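Local coordinates for protein uronate dehydrogenase (Agrobacterium tumefaciens, PDB 3RFX) that catalyses the NAD-dependent oxidation of uronic acids such as galacturonate and glucuronate, probably to the lactones of the corresponding aldaric acids, at residues A27-L32 against N44-Q49; N93-A98 against N145-Y150; P104-A109 against Q156-V161; L160-S165 against C200-G205; I189-R194 against G220-K225. The protein carries 1 engineered substitution. All blocks are in the same frame, centred on the assembly; numbering follows the deposited sequence.

Interaction 1 of 5, residues A27-L32 against N44-Q49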
# COMPACT_ATOMS: atom_id res chain seq x y z
N ALA A 27 6.34 16.53 -38.28
CA ALA A 27 7.72 16.76 -38.69
C ALA A 27 7.81 17.26 -40.13
O ALA A 27 6.94 16.97 -40.95
CB ALA A 27 8.53 15.50 -38.52
N GLU A 28 8.85 18.02 -40.42
CA GLU A 28 9.08 18.50 -41.78
C GLU A 28 9.29 17.31 -42.71
O GLU A 28 8.78 17.28 -43.83
CB GLU A 28 10.28 19.45 -41.82
CG GLU A 28 10.03 20.74 -41.05
CD GLU A 28 11.22 21.69 -41.07
OE1 GLU A 28 12.35 21.25 -41.38
OE2 GLU A 28 11.02 22.89 -40.77
N ILE A 29 10.03 16.32 -42.22
CA ILE A 29 10.29 15.10 -42.97
C ILE A 29 9.92 13.86 -42.18
O ILE A 29 10.30 13.71 -41.02
CB ILE A 29 11.77 14.99 -43.33
CG1 ILE A 29 12.19 16.17 -44.22
CG2 ILE A 29 12.06 13.65 -44.02
CD1 ILE A 29 13.69 16.39 -44.26
N LEU A 30 9.17 12.96 -42.81
CA LEU A 30 8.84 11.69 -42.18
C LEU A 30 9.68 10.59 -42.82
O LEU A 30 9.59 10.37 -44.03
CB LEU A 30 7.35 11.39 -42.35
CG LEU A 30 6.67 10.50 -41.31
CD1 LEU A 30 6.78 11.13 -39.93
CD2 LEU A 30 5.21 10.30 -41.70
N ARG A 31 10.50 9.92 -42.03
CA ARG A 31 11.25 8.78 -42.53
C ARG A 31 10.54 7.49 -42.14
O ARG A 31 10.35 7.23 -40.95
CB ARG A 31 12.69 8.78 -42.01
CG ARG A 31 13.50 7.59 -42.49
CD ARG A 31 14.94 7.67 -42.02
NE ARG A 31 15.63 8.83 -42.59
CZ ARG A 31 16.86 9.20 -42.25
NH1 ARG A 31 17.53 8.50 -41.34
NH2 ARG A 31 17.42 10.26 -42.81
N LEU A 32 10.16 6.71 -43.14
CA LEU A 32 9.46 5.44 -42.93
C LEU A 32 10.42 4.29 -43.17
O LEU A 32 11.18 4.29 -44.14
CB LEU A 32 8.27 5.31 -43.89
CG LEU A 32 7.09 6.28 -43.79
CD1 LEU A 32 6.77 6.63 -42.33
CD2 LEU A 32 7.34 7.55 -44.59
N ASN A 44 8.10 15.18 -48.78
CA ASN A 44 8.29 15.22 -47.33
C ASN A 44 8.40 13.83 -46.71
O ASN A 44 8.19 13.67 -45.51
CB ASN A 44 7.15 16.00 -46.66
CG ASN A 44 7.01 17.41 -47.21
OD1 ASN A 44 7.98 18.00 -47.68
ND2 ASN A 44 5.80 17.95 -47.14
N GLU A 45 8.74 12.84 -47.52
CA GLU A 45 8.94 11.48 -47.01
C GLU A 45 10.27 10.92 -47.45
O GLU A 45 10.76 11.24 -48.53
CB GLU A 45 7.84 10.54 -47.50
CG GLU A 45 6.48 10.73 -46.85
CD GLU A 45 5.48 9.67 -47.31
OE1 GLU A 45 5.63 9.16 -48.44
OE2 GLU A 45 4.56 9.34 -46.54
N GLU A 46 10.85 10.08 -46.61
CA GLU A 46 11.99 9.26 -46.98
C GLU A 46 11.59 7.83 -46.67
O GLU A 46 10.98 7.58 -45.63
CB GLU A 46 13.24 9.65 -46.19
CG GLU A 46 13.74 11.06 -46.47
CD GLU A 46 14.78 11.55 -45.46
OE1 GLU A 46 15.02 10.85 -44.45
OE2 GLU A 46 15.34 12.64 -45.68
N CYS A 47 11.91 6.89 -47.55
CA CYS A 47 11.58 5.50 -47.30
C CYS A 47 12.84 4.64 -47.24
O CYS A 47 13.72 4.75 -48.08
CB CYS A 47 10.59 4.95 -48.33
SG CYS A 47 8.91 5.60 -48.14
N VAL A 48 12.90 3.77 -46.24
CA VAL A 48 14.08 2.96 -46.01
C VAL A 48 13.70 1.50 -45.82
O VAL A 48 12.73 1.19 -45.14
CB VAL A 48 14.84 3.46 -44.76
CG1 VAL A 48 15.93 2.48 -44.37
CG2 VAL A 48 15.42 4.84 -45.02
N GLN A 49 14.48 0.61 -46.41
CA GLN A 49 14.25 -0.82 -46.22
C GLN A 49 15.41 -1.43 -45.47
O GLN A 49 16.55 -1.39 -45.93
CB GLN A 49 14.06 -1.53 -47.57
CG GLN A 49 13.68 -3.01 -47.43
CD GLN A 49 13.24 -3.65 -48.74
OE1 GLN A 49 13.31 -3.04 -49.81
NE2 GLN A 49 12.78 -4.90 -48.67

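Interaction 2 of 5, residues N93-A98 against N145-Y150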
# COMPACT_ATOMS: atom_id res chain seq x y z
N ASN A 93 19.92 -3.11 -31.26
CA ASN A 93 20.42 -2.28 -32.35
C ASN A 93 19.77 -0.90 -32.39
O ASN A 93 20.43 0.11 -32.67
CB ASN A 93 20.25 -2.99 -33.70
CG ASN A 93 21.14 -4.20 -33.83
OD1 ASN A 93 22.14 -4.32 -33.12
ND2 ASN A 93 20.79 -5.12 -34.74
N LEU A 94 18.47 -0.84 -32.14
CA LEU A 94 17.79 0.45 -32.15
C LEU A 94 18.33 1.36 -31.04
O LEU A 94 18.56 2.55 -31.28
CB LEU A 94 16.28 0.29 -31.97
CG LEU A 94 15.49 1.59 -32.11
CD1 LEU A 94 15.36 1.97 -33.58
CD2 LEU A 94 14.10 1.45 -31.47
N TYR A 95 18.52 0.81 -29.84
CA TYR A 95 18.97 1.63 -28.71
C TYR A 95 20.43 2.09 -28.87
O TYR A 95 20.77 3.24 -28.58
CB TYR A 95 18.68 0.96 -27.34
CG TYR A 95 17.27 1.33 -26.92
CD1 TYR A 95 17.04 2.39 -26.05
CD2 TYR A 95 16.16 0.71 -27.50
CE1 TYR A 95 15.75 2.79 -25.72
CE2 TYR A 95 14.87 1.09 -27.17
CZ TYR A 95 14.67 2.13 -26.29
OH TYR A 95 13.38 2.51 -25.97
N GLU A 96 21.26 1.19 -29.37
CA GLU A 96 22.64 1.55 -29.70
C GLU A 96 22.71 2.64 -30.77
O GLU A 96 23.52 3.57 -30.68
CB GLU A 96 23.43 0.30 -30.11
CG GLU A 96 24.00 -0.45 -28.93
CD GLU A 96 24.86 0.45 -28.05
OE1 GLU A 96 25.98 0.80 -28.48
OE2 GLU A 96 24.41 0.85 -26.95
N ALA A 97 21.84 2.54 -31.78
CA ALA A 97 21.82 3.53 -32.84
C ALA A 97 21.37 4.89 -32.32
O ALA A 97 21.93 5.93 -32.67
CB ALA A 97 20.93 3.08 -33.97
N ALA A 98 20.35 4.88 -31.46
CA ALA A 98 19.89 6.13 -30.87
C ALA A 98 20.99 6.73 -30.01
O ALA A 98 21.20 7.94 -30.01
CB ALA A 98 18.62 5.88 -30.03
N ASN A 145 12.74 -3.54 -20.36
CA ASN A 145 13.87 -3.61 -19.43
C ASN A 145 15.11 -2.96 -20.01
O ASN A 145 15.87 -2.28 -19.30
CB ASN A 145 14.17 -5.06 -19.05
CG ASN A 145 13.04 -5.70 -18.24
OD1 ASN A 145 12.33 -5.02 -17.50
ND2 ASN A 145 12.87 -7.01 -18.39
N LEU A 146 15.32 -3.19 -21.30
CA LEU A 146 16.44 -2.57 -22.01
C LEU A 146 16.28 -1.05 -22.04
O LEU A 146 17.23 -0.31 -21.76
CB LEU A 146 16.57 -3.11 -23.44
CG LEU A 146 17.86 -2.69 -24.17
CD1 LEU A 146 18.99 -3.57 -23.73
CD2 LEU A 146 17.68 -2.77 -25.68
N ALA A 147 15.09 -0.57 -22.39
CA ALA A 147 14.84 0.87 -22.41
C ALA A 147 15.08 1.49 -21.04
O ALA A 147 15.64 2.60 -20.93
CB ALA A 147 13.42 1.19 -22.89
N ARG A 148 14.65 0.80 -19.98
CA ARG A 148 14.85 1.33 -18.63
C ARG A 148 16.34 1.47 -18.32
O ARG A 148 16.77 2.46 -17.74
CB ARG A 148 14.17 0.45 -17.58
CG ARG A 148 14.34 0.96 -16.13
CD ARG A 148 13.56 2.26 -15.88
NE ARG A 148 14.23 3.11 -14.90
CZ ARG A 148 13.65 4.12 -14.24
NH1 ARG A 148 12.36 4.39 -14.43
NH2 ARG A 148 14.36 4.85 -13.39
N MET A 149 17.12 0.46 -18.71
CA MET A 149 18.56 0.48 -18.47
C MET A 149 19.24 1.64 -19.21
O MET A 149 20.06 2.36 -18.62
CB MET A 149 19.19 -0.88 -18.83
CG MET A 149 20.69 -1.00 -18.49
SD MET A 149 21.72 -0.36 -19.84
CE MET A 149 21.56 -1.70 -21.03
N TYR A 150 18.89 1.85 -20.48
CA TYR A 150 19.44 2.99 -21.22
C TYR A 150 18.99 4.32 -20.62
O TYR A 150 19.72 5.31 -20.69
CB TYR A 150 19.11 2.94 -22.71
CG TYR A 150 20.02 2.02 -23.51
CD1 TYR A 150 20.97 2.53 -24.39
CD2 TYR A 150 19.94 0.63 -23.37
CE1 TYR A 150 21.82 1.69 -25.12
CE2 TYR A 150 20.77 -0.21 -24.09
CZ TYR A 150 21.71 0.32 -24.96
OH TYR A 150 22.53 -0.53 -25.67

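Interaction 3 of 5, residues P104-A109 against Q156-V161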
# COMPACT_ATOMS: atom_id res chain seq x y z
N PRO A 104 17.52 10.48 -29.74
CA PRO A 104 16.18 10.95 -30.08
C PRO A 104 15.17 10.21 -29.20
O PRO A 104 15.33 9.01 -28.96
CB PRO A 104 16.02 10.52 -31.54
CG PRO A 104 16.96 9.36 -31.69
CD PRO A 104 18.15 9.76 -30.87
N ARG A 105 14.16 10.93 -28.71
CA ARG A 105 13.13 10.34 -27.86
C ARG A 105 12.39 9.23 -28.60
O ARG A 105 12.10 9.36 -29.79
CB ARG A 105 12.16 11.44 -27.43
CG ARG A 105 11.09 11.00 -26.44
CD ARG A 105 10.36 12.21 -25.89
NE ARG A 105 11.20 12.98 -24.97
CZ ARG A 105 10.81 14.11 -24.37
NH1 ARG A 105 9.60 14.58 -24.60
NH2 ARG A 105 11.63 14.76 -23.54
N ILE A 106 12.08 8.14 -27.89
CA ILE A 106 11.45 6.97 -28.49
C ILE A 106 10.05 6.70 -27.94
O ILE A 106 9.84 6.71 -26.72
CB ILE A 106 12.31 5.72 -28.25
CG1 ILE A 106 13.67 5.89 -28.95
CG2 ILE A 106 11.60 4.44 -28.74
CD1 ILE A 106 14.70 4.91 -28.48
N VAL A 107 9.09 6.48 -28.83
CA VAL A 107 7.81 5.87 -28.43
C VAL A 107 7.92 4.39 -28.79
O VAL A 107 8.00 4.04 -29.96
CB VAL A 107 6.60 6.52 -29.14
CG1 VAL A 107 5.29 5.76 -28.80
CG2 VAL A 107 6.46 7.97 -28.75
N PHE A 108 7.97 3.53 -27.78
CA PHE A 108 8.11 2.10 -28.00
C PHE A 108 6.75 1.42 -27.99
O PHE A 108 5.98 1.58 -27.04
CB PHE A 108 9.00 1.49 -26.92
CG PHE A 108 9.09 -0.01 -26.97
CD1 PHE A 108 9.38 -0.67 -28.16
CD2 PHE A 108 8.93 -0.77 -25.82
CE1 PHE A 108 9.48 -2.05 -28.21
CE2 PHE A 108 9.03 -2.16 -25.86
CZ PHE A 108 9.32 -2.80 -27.05
N ALA A 109 6.44 0.66 -29.04
CA ALA A 109 5.23 -0.16 -29.05
C ALA A 109 5.44 -1.41 -28.21
O ALA A 109 5.87 -2.44 -28.72
CB ALA A 109 4.85 -0.55 -30.48
N GLN A 156 18.56 8.20 -21.97
CA GLN A 156 17.68 8.00 -23.13
C GLN A 156 16.22 7.91 -22.65
O GLN A 156 15.92 7.11 -21.77
CB GLN A 156 18.08 6.71 -23.86
CG GLN A 156 17.08 6.23 -24.92
CD GLN A 156 17.06 7.11 -26.16
OE1 GLN A 156 18.09 7.26 -26.83
NE2 GLN A 156 15.90 7.69 -26.47
N GLU A 157 15.33 8.72 -23.22
CA GLU A 157 13.93 8.72 -22.80
C GLU A 157 13.04 7.92 -23.75
O GLU A 157 13.17 8.02 -24.97
CB GLU A 157 13.40 10.16 -22.68
CG GLU A 157 14.15 10.99 -21.63
CD GLU A 157 13.55 12.38 -21.47
OE1 GLU A 157 13.71 13.21 -22.39
OE2 GLU A 157 12.90 12.64 -20.44
N THR A 158 12.13 7.15 -23.17
CA THR A 158 11.26 6.25 -23.93
C THR A 158 9.89 6.20 -23.26
O THR A 158 9.80 6.08 -22.04
CB THR A 158 11.81 4.79 -23.92
OG1 THR A 158 13.14 4.75 -24.48
CG2 THR A 158 10.89 3.83 -24.70
N ALA A 159 8.82 6.30 -24.04
CA ALA A 159 7.49 5.98 -23.54
C ALA A 159 7.23 4.50 -23.82
O ALA A 159 7.24 4.09 -24.98
CB ALA A 159 6.43 6.84 -24.22
N LEU A 160 7.01 3.71 -22.78
CA LEU A 160 6.75 2.28 -22.95
C LEU A 160 5.25 2.04 -23.08
O LEU A 160 4.54 1.89 -22.08
CB LEU A 160 7.30 1.49 -21.76
CG LEU A 160 8.78 1.72 -21.46
CD1 LEU A 160 9.16 1.05 -20.15
CD2 LEU A 160 9.65 1.22 -22.61
N VAL A 161 4.76 2.04 -24.31
CA VAL A 161 3.32 2.02 -24.53
C VAL A 161 2.82 0.59 -24.67
O VAL A 161 3.07 -0.07 -25.68
CB VAL A 161 2.92 2.86 -25.75
CG1 VAL A 161 1.40 3.01 -25.82
CG2 VAL A 161 3.58 4.23 -25.69
O HOH W 1 14.22 12.92 -24.91

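Interaction 4 of 5, residues L160-S165 against C200-G205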
# COMPACT_ATOMS: atom_id res chain seq x y z
N LEU A 160 7.01 3.71 -22.78
CA LEU A 160 6.75 2.28 -22.95
C LEU A 160 5.25 2.04 -23.08
O LEU A 160 4.54 1.89 -22.08
CB LEU A 160 7.30 1.49 -21.76
CG LEU A 160 8.78 1.72 -21.46
CD1 LEU A 160 9.16 1.05 -20.15
CD2 LEU A 160 9.65 1.22 -22.61
N VAL A 161 4.76 2.04 -24.31
CA VAL A 161 3.32 2.02 -24.53
C VAL A 161 2.82 0.59 -24.67
O VAL A 161 3.07 -0.07 -25.68
CB VAL A 161 2.92 2.86 -25.75
CG1 VAL A 161 1.40 3.01 -25.82
CG2 VAL A 161 3.58 4.23 -25.69
N ARG A 162 2.13 0.11 -23.64
CA ARG A 162 1.55 -1.23 -23.65
C ARG A 162 0.24 -1.19 -24.43
O ARG A 162 -0.83 -0.97 -23.87
CB ARG A 162 1.34 -1.73 -22.23
CG ARG A 162 2.67 -1.97 -21.52
CD ARG A 162 2.49 -2.46 -20.09
NE ARG A 162 3.78 -2.77 -19.47
CZ ARG A 162 3.95 -3.04 -18.18
NH1 ARG A 162 2.90 -3.03 -17.36
NH2 ARG A 162 5.15 -3.31 -17.72
N ILE A 163 0.35 -1.36 -25.74
CA ILE A 163 -0.82 -1.25 -26.62
C ILE A 163 -1.88 -2.32 -26.29
O ILE A 163 -1.55 -3.49 -26.12
CB ILE A 163 -0.40 -1.35 -28.09
CG1 ILE A 163 0.55 -0.20 -28.44
CG2 ILE A 163 -1.61 -1.31 -29.02
CD1 ILE A 163 1.21 -0.33 -29.80
N GLY A 164 -3.13 -1.89 -26.19
CA GLY A 164 -4.25 -2.81 -26.03
C GLY A 164 -4.61 -3.36 -27.41
O GLY A 164 -3.92 -4.23 -27.93
N SER A 165 -5.67 -2.82 -28.00
CA SER A 165 -6.11 -3.23 -29.33
C SER A 165 -6.31 -1.97 -30.15
O SER A 165 -7.32 -1.29 -30.01
CB SER A 165 -7.43 -4.01 -29.24
OG SER A 165 -7.28 -5.14 -28.40
N CYS A 200 11.16 7.38 -18.37
CA CYS A 200 10.92 6.10 -19.06
C CYS A 200 9.62 5.46 -18.54
O CYS A 200 9.65 4.36 -18.00
CB CYS A 200 12.10 5.15 -18.82
SG CYS A 200 12.14 3.66 -19.89
N PRO A 201 8.50 6.16 -18.69
CA PRO A 201 7.26 5.69 -18.06
C PRO A 201 6.56 4.53 -18.80
O PRO A 201 6.62 4.47 -20.03
CB PRO A 201 6.37 6.92 -18.12
CG PRO A 201 6.80 7.61 -19.39
CD PRO A 201 8.30 7.44 -19.40
N VAL A 202 5.93 3.64 -18.05
CA VAL A 202 4.96 2.70 -18.60
C VAL A 202 3.66 3.46 -18.87
O VAL A 202 3.16 4.18 -18.02
CB VAL A 202 4.66 1.55 -17.61
CG1 VAL A 202 3.48 0.70 -18.09
CG2 VAL A 202 5.91 0.69 -17.40
N VAL A 203 3.14 3.30 -20.08
CA VAL A 203 1.88 3.93 -20.47
C VAL A 203 0.93 2.83 -20.90
O VAL A 203 1.27 2.01 -21.75
CB VAL A 203 2.09 4.88 -21.67
CG1 VAL A 203 0.77 5.53 -22.07
CG2 VAL A 203 3.17 5.94 -21.35
N TRP A 204 -0.27 2.80 -20.32
CA TRP A 204 -1.26 1.81 -20.77
C TRP A 204 -1.90 2.33 -22.03
O TRP A 204 -2.53 3.39 -22.03
CB TRP A 204 -2.30 1.58 -19.68
CG TRP A 204 -1.74 0.93 -18.45
CD1 TRP A 204 -1.51 1.54 -17.25
CD2 TRP A 204 -1.35 -0.44 -18.29
NE1 TRP A 204 -0.99 0.62 -16.35
CE2 TRP A 204 -0.89 -0.60 -16.96
CE3 TRP A 204 -1.35 -1.55 -19.15
CZ2 TRP A 204 -0.44 -1.82 -16.47
CZ3 TRP A 204 -0.90 -2.77 -18.66
CH2 TRP A 204 -0.45 -2.89 -17.32
N GLY A 205 -1.76 1.58 -23.12
CA GLY A 205 -2.27 2.03 -24.40
C GLY A 205 -3.72 1.64 -24.62
O GLY A 205 -4.00 0.63 -25.25

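Interaction 5 of 5, residues I189-R194 against G220-K225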
# COMPACT_ATOMS: atom_id res chain seq x y z
N ILE A 189 1.12 10.14 -28.78
CA ILE A 189 2.41 10.38 -29.41
C ILE A 189 2.76 11.87 -29.41
O ILE A 189 3.90 12.24 -29.12
CB ILE A 189 2.46 9.78 -30.84
CG1 ILE A 189 2.50 8.25 -30.77
CG2 ILE A 189 3.68 10.31 -31.61
CD1 ILE A 189 2.24 7.57 -32.09
N GLU A 190 1.78 12.72 -29.69
CA GLU A 190 2.00 14.17 -29.65
C GLU A 190 2.38 14.64 -28.24
O GLU A 190 3.28 15.47 -28.06
CB GLU A 190 0.78 14.92 -30.18
CG GLU A 190 0.52 14.59 -31.66
CD GLU A 190 -0.83 15.07 -32.16
OE1 GLU A 190 -1.74 15.32 -31.33
OE2 GLU A 190 -0.99 15.17 -33.40
N ALA A 191 1.70 14.09 -27.23
CA ALA A 191 1.97 14.43 -25.84
C ALA A 191 3.36 13.97 -25.42
O ALA A 191 4.05 14.66 -24.67
CB ALA A 191 0.90 13.84 -24.92
N VAL A 192 3.78 12.80 -25.90
CA VAL A 192 5.08 12.27 -25.52
C VAL A 192 6.21 13.14 -26.08
O VAL A 192 7.19 13.44 -25.37
CB VAL A 192 5.27 10.81 -26.00
CG1 VAL A 192 6.75 10.40 -25.93
CG2 VAL A 192 4.39 9.87 -25.17
N PHE A 193 6.09 13.57 -27.33
CA PHE A 193 7.12 14.42 -27.93
C PHE A 193 7.13 15.87 -27.44
O PHE A 193 8.17 16.52 -27.47
CB PHE A 193 7.10 14.35 -29.47
CG PHE A 193 7.61 13.04 -30.01
CD1 PHE A 193 8.91 12.63 -29.76
CD2 PHE A 193 6.78 12.22 -30.76
CE1 PHE A 193 9.38 11.42 -30.24
CE2 PHE A 193 7.25 11.01 -31.25
CZ PHE A 193 8.55 10.61 -30.99
N ARG A 194 5.99 16.37 -26.98
CA ARG A 194 5.91 17.76 -26.51
C ARG A 194 6.45 17.95 -25.09
O ARG A 194 6.80 19.07 -24.71
CB ARG A 194 4.47 18.27 -26.57
CG ARG A 194 3.65 17.93 -25.33
CD ARG A 194 2.17 18.23 -25.47
NE ARG A 194 1.43 17.72 -24.31
CZ ARG A 194 0.11 17.57 -24.26
NH1 ARG A 194 -0.64 17.88 -25.31
NH2 ARG A 194 -0.46 17.09 -23.16
N GLY A 220 -0.13 11.41 -14.95
CA GLY A 220 -0.83 12.68 -14.97
C GLY A 220 0.03 13.84 -15.44
O GLY A 220 -0.44 14.71 -16.18
N PHE A 221 1.30 13.86 -15.04
CA PHE A 221 2.20 14.97 -15.41
C PHE A 221 2.25 15.22 -16.93
O PHE A 221 2.54 16.34 -17.38
CB PHE A 221 3.62 14.71 -14.87
CG PHE A 221 4.39 13.69 -15.68
CD1 PHE A 221 5.21 14.10 -16.72
CD2 PHE A 221 4.30 12.34 -15.40
CE1 PHE A 221 5.92 13.18 -17.47
CE2 PHE A 221 5.00 11.41 -16.14
CZ PHE A 221 5.82 11.83 -17.19
N LEU A 222 1.96 14.20 -17.72
CA LEU A 222 2.08 14.30 -19.18
C LEU A 222 0.94 15.10 -19.80
O LEU A 222 1.07 15.65 -20.90
CB LEU A 222 2.17 12.90 -19.80
CG LEU A 222 2.58 12.81 -21.27
CD1 LEU A 222 4.04 13.25 -21.43
CD2 LEU A 222 2.39 11.39 -21.82
N GLY A 223 -0.19 15.17 -19.10
CA GLY A 223 -1.33 15.95 -19.54
C GLY A 223 -2.10 15.31 -20.69
O GLY A 223 -2.84 15.99 -21.39
N TRP A 224 -1.92 14.01 -20.88
CA TRP A 224 -2.64 13.28 -21.93
C TRP A 224 -3.86 12.57 -21.37
O TRP A 224 -3.73 11.71 -20.49
CB TRP A 224 -1.73 12.27 -22.63
CG TRP A 224 -2.47 11.35 -23.57
CD1 TRP A 224 -3.00 11.67 -24.79
CD2 TRP A 224 -2.77 9.96 -23.36
NE1 TRP A 224 -3.62 10.57 -25.35
CE2 TRP A 224 -3.48 9.50 -24.49
CE3 TRP A 224 -2.50 9.06 -22.32
CZ2 TRP A 224 -3.93 8.19 -24.61
CZ3 TRP A 224 -2.95 7.74 -22.44
CH2 TRP A 224 -3.65 7.32 -23.59
N LYS A 225 -5.03 12.93 -21.87
CA LYS A 225 -6.29 12.27 -21.52
C LYS A 225 -6.95 11.75 -22.80
O LYS A 225 -7.36 12.55 -23.65
CB LYS A 225 -7.25 13.25 -20.85
CG LYS A 225 -6.75 13.84 -19.53
CD LYS A 225 -6.91 12.87 -18.37
CE LYS A 225 -6.47 13.53 -17.06
NZ LYS A 225 -6.95 12.81 -15.85
O HOH W 2 3.03 16.64 -22.47

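Interaction 1 of 5, residues A27-L32 against N44-Q49
Leu30, Arg31 and Leu32 pair in parallel register with Glu45, Glu46 and Cys47; the short strand axes run 4.6 Å apart, inclined at 19°. Four backbone bonds form the ladder. Leu30 N donates to Asn44 O, and Leu30 O accepts from Glu46 N; one step on, Leu32 N reaches Glu46 O at 2.8 Å and Val48 N returns to Leu32 O. Strand 45-49 is the outermost strand of this chain's sheet at one end, so the contact lies near the surface.

On one face Arg31 and Glu46 form a salt bridge. With CG anti to the backbone N (chi1 179°) and a bend at chi3, Arg31 brings its NE to 2.8 Å and its NH2 to 3.0 Å from the same oxygen, Glu46 OE1, which sits in the guanidinium plane. Ile29 CG2 packs 3.7 Å from Glu46 CD on the same carboxylate. On the other face Leu32 CD2 lies 3.8 Å from Glu45 OE2, while OE1 of that carboxylate pairs with Arg20.

Glu46 OE2 meets Arg5 of the next strand but one, and Arg31 NH1 binds the carbonyls of Met61 and Ala63. Gripped by two arginines, the Glu46 carboxylate is held in place and probably stays ionised, linking three neighbouring strands of the Rossmann sheet through charge.

Interaction 2 of 5, residues N93-A98 against N145-Y150
Tyr95 and Tyr150 are the main meeting points of a buried helix-helix contact on one side of the Rossmann fold, between helices 80-100 and 135-154. The short helical segments run nearly parallel, their axes 10.9 Å apart and at 20°, a spacing bridged mainly by the two tyrosines. Across the subunit boundary, Leu146 packs on Leu135 of the second subunit and Asn145 on its counterpart there, consistent with the helix-bundle dimer interface of short-chain dehydrogenases and their epimerase relatives.

Tyr95 CB stands over the centre of the Tyr150 ring, 3.8 Å from its centroid and 7° off the normal, in a CH-pi contact. The two rings themselves meet obliquely, with planes at 57°. Farther out, the Tyr95 ring runs past Leu146 CD2 (4.2 Å from CD2 of Tyr95) to Ala147, whose CB is 3.4 Å from Tyr95 OH. That hydroxyl is hydrogen-bonded to Thr158 of strand 158-163.

Glu96, bent at chi2, swings its carboxylate beside Tyr150. Its OE1 is paired with Arg99 and with Lys265 of the second subunit. The other oxygen, OE2, receives a 2.7 Å hydrogen bond from Tyr150 OH on its anti side, close to the plane of the phenol ring.

Interaction 3 of 5, residues P104-A109 against Q156-V161
Backbone hydrogen bonds join Ile106 and Phe108 to the residues on each side of their partners Thr158 and Leu160, in a parallel ladder whose strand axes are 4.7 Å apart. Ile106 N binds Glu157 O and Ile106 O accepts from Ala159 N; Phe108 N and O repeat the pattern with Ala159 O and Val161 N.

Hydrogen bonds from a side-chain amide extend the ladder where the strands begin. Bent at chi2 (71°), Gln156 curls back so that its NE2 donates to Pro104 O at 2.9 Å and to its neighbour Glu157 O at 3.1 Å. Glu157 O thus serves two donors, and Ile106 CD1 packs 3.6 Å from Gln156 NE2.

These are neighbouring strands of the Rossmann sheet, 105-111 and 158-163, joined in the chain through helix 135-154 as a beta-alpha-beta crossover.

The charged contact lies at the amino-terminal ends of the strands. Arg105 NH2 meets Glu157 OE1 at 2.8 Å, approaching from above the carboxylate plane, and the two planar groups stand 83° apart. A water spans the same pair, accepting from Arg105 NE and donating to Glu157 OE1 at 2.6 Å. Arg105 NH1 also binds the carbonyls of Val192 and Ala195, and Glu157 OE2 accepts from Leu198 and Gly199.

Apolar contacts lie on both faces. Val107 CG1 touches Val161 CG2 at 3.9 Å on the face under helix 182-194; on the other, Phe108 CB rests 3.7 Å from Thr158 CG2, and Phe108 CD2 meets Leu160 CD2.

Interaction 4 of 5, residues L160-S165 against C200-G205
Ile163 and Gly205 make the closest backbone approach of this parallel pairing, their CA atoms only 4.2 Å apart, which the lack of a side chain on Gly205 permits. Here Arg162 O accepts from Gly205 N, and Gly205 O from Gly164 N at 2.8 Å. At the other end Leu160 N binds Pro201 O; between them Leu160 O accepts from Val203 N and Arg162 N donates to Val203 O. Arg162 packs closely too. Extended from CG to NE, it runs alongside Trp204, with its CD 3.7 Å from Trp204 CZ3 and its NH1 3.4 Å from Trp204 CH2, the guanidinium and indole planes 72° apart. Val202 CG1 covers one guanidinium face, and Glu144 pairs with NH2. Leu160 adds close apolar packing, its CD1 4.0 Å from Cys200 SG and near Val202 CG2.

More open are Pro201, Val202, Ile163 and Gly164, all partly exposed.

Strand 202-205 is thereby added as the last parallel strand of the Rossmann sheet, whose carboxyl-terminal edge faces the dinucleotide: the side chain of Ile163 is about 6 Å from the bound NAD.

Interaction 5 of 5, residues I189-R194 against G220-K225
Arg194, at the carboxyl end of helix 182-194 of the Rossmann fold, reaches across to the carbonyls of the 3-10 turn and loop at 220-225. Its NH2 donates to Leu222 O at 3.1 Å, in the carbonyl plane and on a lone pair, with a weak second bond to Gly223 O. A water in the guanidinium plane completes the grip: it accepts from Arg194 NE at 2.7 Å and donates to both Leu222 O and Ala191 O, tying a carbonyl of the helix to one of the turn. The long guanidinium arm starts with CG between the backbone N and the carbonyl carbon (chi1 86°), then runs extended to NE, so that Ala191 CB covers one guanidinium face. Glu231 of the third subunit makes only a long, weak ion pair with NH2.

Inward of these polar groups the packing is apolar. Leu222 CD1 lies 3.5 Å from Ala191 O, while its other branch, CD2, meets Val192 CG2. Trp224, whose NE1 bonds to Ser187 OG, sets its CB 3.8 Å from Ala191 CB.

In the fold
Following the chain, interaction 1 closes a short loop of eleven residues and finishes before the others begin, pairing the strands at one end of the sheet. Interactions 2 and 3 cross: each encloses 46 residues, from helix 80-100 to 135-154 and from strand 105-111 to 158-163, and they touch where the Tyr95 ring packs on Ile106. Interaction 4 starts on Leu160 and Val161, where interaction 3 ends, and carries the sheet on to strand 202-205. Its loop is crossed by interaction 5, which ties helix 182-194, on the other face of the sheet, to the loop after that strand. Val107, packed on Val192, connects interactions 3 and 5.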